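Local coordinates for proteasome protein (Corynebacterium glutamicum ATCC 13032, PDB 2P90), which is of unknown function but belongs to the PAC2 family, whose members include probable chaperones of proteasome assembly, at residues N63-D68 / D113-D118. Sequence-based numbering, arbitrary orientation.
Sequences NDELID and DLRWGD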
ATOM      1  N   ASN B  63       9.756   4.601  12.573  1.00 37.87           N
ATOM      2  CA  ASN B  63       8.675   4.547  11.575  1.00 37.85           C
ATOM      3  C   ASN B  63       9.093   4.853  10.113  1.00 37.13           C
ATOM      4  O   ASN B  63       8.462   4.397   9.175  1.00 37.49           O
ATOM      5  CB  ASN B  63       7.556   5.484  12.004  1.00 38.09           C
ATOM      6  CG  ASN B  63       6.706   4.911  13.130  1.00 41.38           C
ATOM      7  OD1 ASN B  63       6.991   3.822  13.679  1.00 42.00           O
ATOM      8  ND2 ASN B  63       5.605   5.620  13.447  1.00 42.99           N
ATOM      9  N   ASP B  64      10.170   5.594   9.918  1.00 36.98           N
ATOM     10  CA  ASP B  64      10.679   5.838   8.559  1.00 37.38           C
ATOM     11  C   ASP B  64      11.189   4.549   7.904  1.00 37.33           C
ATOM     12  O   ASP B  64      11.121   4.408   6.674  1.00 36.76           O
ATOM     13  CB  ASP B  64      11.747   6.927   8.552  1.00 36.54           C
ATOM     14  CG  ASP B  64      11.158   8.348   8.681  1.00 39.31           C
ATOM     15  OD1 ASP B  64       9.918   8.560   8.656  1.00 40.17           O
ATOM     16  OD2 ASP B  64      11.956   9.291   8.779  1.00 44.28           O
ATOM     17  N   GLU B  65      11.652   3.602   8.732  1.00 36.54           N
ATOM     18  CA  GLU B  65      12.091   2.311   8.213  1.00 36.97           C
ATOM     19  C   GLU B  65      10.924   1.342   8.019  1.00 36.53           C
ATOM     20  O   GLU B  65      11.045   0.429   7.230  1.00 37.33           O
ATOM     21  CB  GLU B  65      13.165   1.657   9.126  1.00 37.11           C
ATOM     22  CG  GLU B  65      14.531   2.388   9.180  1.00 38.80           C
ATOM     23  CD  GLU B  65      15.308   2.387   7.854  1.00 43.21           C
ATOM     24  OE1 GLU B  65      15.375   1.362   7.133  1.00 46.52           O
ATOM     25  OE2 GLU B  65      15.882   3.435   7.529  1.00 43.96           O
ATOM     26  N   LEU B  66       9.799   1.573   8.708  1.00 35.88           N
ATOM     27  CA  LEU B  66       8.818   0.531   9.000  1.00 35.67           C
ATOM     28  C   LEU B  66       7.424   0.751   8.446  1.00 36.12           C
ATOM     29  O   LEU B  66       6.738  -0.218   8.147  1.00 36.17           O
ATOM     30  CB  LEU B  66       8.783   0.215  10.511  1.00 35.29           C
ATOM     31  CG  LEU B  66      10.067  -0.468  11.077  1.00 34.62           C
ATOM     32  CD1 LEU B  66      10.089  -0.503  12.625  1.00 37.08           C
ATOM     33  CD2 LEU B  66      10.327  -1.874  10.512  1.00 31.44           C
ATOM     34  N   ILE B  67       7.052   2.016   8.217  1.00 36.48           N
ATOM     35  CA  ILE B  67       5.662   2.405   7.920  1.00 36.63           C
ATOM     36  C   ILE B  67       5.491   3.010   6.500  1.00 37.28           C
ATOM     37  O   ILE B  67       6.302   3.852   6.049  1.00 36.92           O
ATOM     38  CB  ILE B  67       5.154   3.474   8.978  1.00 36.47           C
ATOM     39  CG1 ILE B  67       5.230   2.954  10.443  1.00 37.18           C
ATOM     40  CG2 ILE B  67       3.785   4.094   8.601  1.00 35.69           C
ATOM     41  CD1 ILE B  67       4.403   1.700  10.785  1.00 32.87           C
ATOM     42  N   ASP B  68       4.424   2.582   5.825  1.00 37.27           N
ATOM     43  CA  ASP B  68       3.908   3.260   4.635  1.00 36.79           C
ATOM     44  C   ASP B  68       2.929   4.298   5.142  1.00 35.68           C
ATOM     45  O   ASP B  68       1.802   3.991   5.471  1.00 34.27           O
ATOM     46  CB  ASP B  68       3.165   2.266   3.709  1.00 37.05           C
ATOM     47  CG  ASP B  68       2.643   2.937   2.413  1.00 40.52           C
ATOM     48  OD1 ASP B  68       2.222   4.133   2.435  1.00 39.71           O
ATOM     49  OD2 ASP B  68       2.642   2.264   1.357  1.00 43.58           O
ATOM     50  N   ASP B 113       4.569  -1.968   8.034  1.00 35.85           N
ATOM     51  CA  ASP B 113       4.276  -2.273   6.623  1.00 35.82           C
ATOM     52  C   ASP B 113       5.531  -2.898   5.951  1.00 35.96           C
ATOM     53  O   ASP B 113       5.412  -3.721   5.044  1.00 35.99           O
ATOM     54  CB  ASP B 113       3.894  -1.018   5.836  1.00 34.72           C
ATOM     55  CG  ASP B 113       2.649  -0.355   6.322  1.00 36.45           C
ATOM     56  OD1 ASP B 113       1.517  -0.802   5.963  1.00 39.47           O
ATOM     57  OD2 ASP B 113       2.781   0.685   7.009  1.00 38.06           O
ATOM     58  N   LEU B 114       6.723  -2.500   6.422  1.00 35.95           N
ATOM     59  CA  LEU B 114       7.976  -2.769   5.728  1.00 35.26           C
ATOM     60  C   LEU B 114       8.987  -3.525   6.593  1.00 36.59           C
ATOM     61  O   LEU B 114       8.907  -3.520   7.840  1.00 35.07           O
ATOM     62  CB  LEU B 114       8.604  -1.426   5.265  1.00 34.92           C
ATOM     63  CG  LEU B 114       7.672  -0.336   4.659  1.00 33.11           C
ATOM     64  CD1 LEU B 114       8.401   0.953   4.446  1.00 31.69           C
ATOM     65  CD2 LEU B 114       6.966  -0.780   3.347  1.00 29.99           C
ATOM     66  N   ARG B 115       9.959  -4.143   5.907  1.00 37.22           N
ATOM     67  CA  ARG B 115      11.135  -4.723   6.553  1.00 38.25           C
ATOM     68  C   ARG B 115      10.828  -5.787   7.647  1.00 37.54           C
ATOM     69  O   ARG B 115      11.465  -5.757   8.736  1.00 37.85           O
ATOM     70  CB  ARG B 115      11.992  -3.615   7.184  1.00 38.33           C
ATOM     71  CG  ARG B 115      12.614  -2.609   6.210  1.00 39.55           C
ATOM     72  CD  ARG B 115      14.053  -2.298   6.688  1.00 42.54           C
ATOM     73  NE  ARG B 115      14.734  -1.707   5.589  1.00 44.98           N
ATOM     74  CZ  ARG B 115      15.667  -2.254   4.837  1.00 43.20           C
ATOM     75  NH1 ARG B 115      16.211  -3.421   5.078  1.00 42.38           N
ATOM     76  NH2 ARG B 115      16.054  -1.565   3.808  1.00 48.07           N
ATOM     77  N   TRP B 116       9.902  -6.709   7.369  1.00 35.32           N
ATOM     78  CA  TRP B 116       9.572  -7.760   8.335  1.00 35.34           C
ATOM     79  C   TRP B 116      10.801  -8.605   8.809  1.00 35.81           C
ATOM     80  O   TRP B 116      10.869  -8.956   9.979  1.00 35.65           O
ATOM     81  CB  TRP B 116       8.459  -8.650   7.808  1.00 34.29           C
ATOM     82  CG  TRP B 116       7.073  -8.023   7.836  1.00 34.50           C
ATOM     83  CD1 TRP B 116       6.722  -6.714   8.190  1.00 33.78           C
ATOM     84  CD2 TRP B 116       5.865  -8.663   7.465  1.00 32.09           C
ATOM     85  NE1 TRP B 116       5.361  -6.534   8.056  1.00 32.91           N
ATOM     86  CE2 TRP B 116       4.813  -7.710   7.612  1.00 33.20           C
ATOM     87  CE3 TRP B 116       5.557  -9.946   6.999  1.00 32.34           C
ATOM     88  CZ2 TRP B 116       3.482  -8.022   7.328  1.00 33.43           C
ATOM     89  CZ3 TRP B 116       4.221 -10.246   6.694  1.00 32.04           C
ATOM     90  CH2 TRP B 116       3.214  -9.294   6.861  1.00 33.70           C
ATOM     91  N   GLY B 117      11.760  -8.872   7.904  1.00 35.65           N
ATOM     92  CA  GLY B 117      13.022  -9.523   8.213  1.00 35.46           C
ATOM     93  C   GLY B 117      13.872  -8.774   9.225  1.00 36.61           C
ATOM     94  O   GLY B 117      14.185  -9.313  10.270  1.00 35.74           O
ATOM     95  N   ASP B 118      14.251  -7.528   8.928  1.00 37.32           N
ATOM     96  CA  ASP B 118      14.993  -6.718   9.893  1.00 38.59           C
ATOM     97  C   ASP B 118      14.210  -6.508  11.186  1.00 38.90           C
ATOM     98  O   ASP B 118      14.795  -6.506  12.259  1.00 39.74           O
ATOM     99  CB  ASP B 118      15.398  -5.368   9.310  1.00 39.10           C
ATOM    100  CG  ASP B 118      16.317  -5.493   8.069  1.00 42.66           C
ATOM    101  OD1 ASP B 118      16.998  -6.524   7.901  1.00 46.08           O
ATOM    102  OD2 ASP B 118      16.352  -4.547   7.250  1.00 45.70           O
TER
HETATM  103  O   HOH W   1      14.677   1.505   4.703  1.00 33.14           O
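L66 O takes backbone hydrogen bonds from two successive residues: a sound one from L114 N at 2.9 Å, and a weak one from D113 N, whose N-H...O angle is 120°. One carbonyl thus ties L66 to the loop at 113-115. A side-chain bond works in the reverse direction: D68 N donates a hydrogen bond to D113 OD2 at 2.8 Å, nearly straight at 161° but arriving from above the carboxylate plane. With chi1 -63° D113 CG sits beside its own backbone N and comes within 3.5 Å of D68 N; OD2 is also close to I67 CA. This carboxylate is shared further, OD2 with R72 and OD1 with R70 of the second subunit, an arrangement that would help keep it ionised.

E65, R115 and D118 form a salt-bridge network. E65 OE1 is 3.5 Å from R115 NE, but well out of the guanidinium plane, so charge rather than a directed N-H joins them. Water 1 supports the pair, donating to OE1 and accepting weakly from NE. R115 NH1 makes a salt bridge to D118 OD2, three residues on, though its very short 2.5 Å is doubtful. R115 NH2 pairs with E65 OE2 of the second subunit, and E65 OE2 with R115 NH2 of the third.

The van der Waals contact sets side-chain carbons against carbonyl oxygens. L114 CB lies 3.6 Å from E65 O, R115 CG packs against that same oxygen, and L66 CD2 comes within 3.4 Å of L114 O.

The contact joins the short helix 63-66, which follows strand 54-61, to the loop leading from strand 103-108 into helix 116-129. D68, capping S71 N through OD1, starts helix 69-72. W116 packs on helix 179-189 and stacks with Y69 of the second subunit, while L114 packs on L114 of the third, placing the contact where three subunits meet.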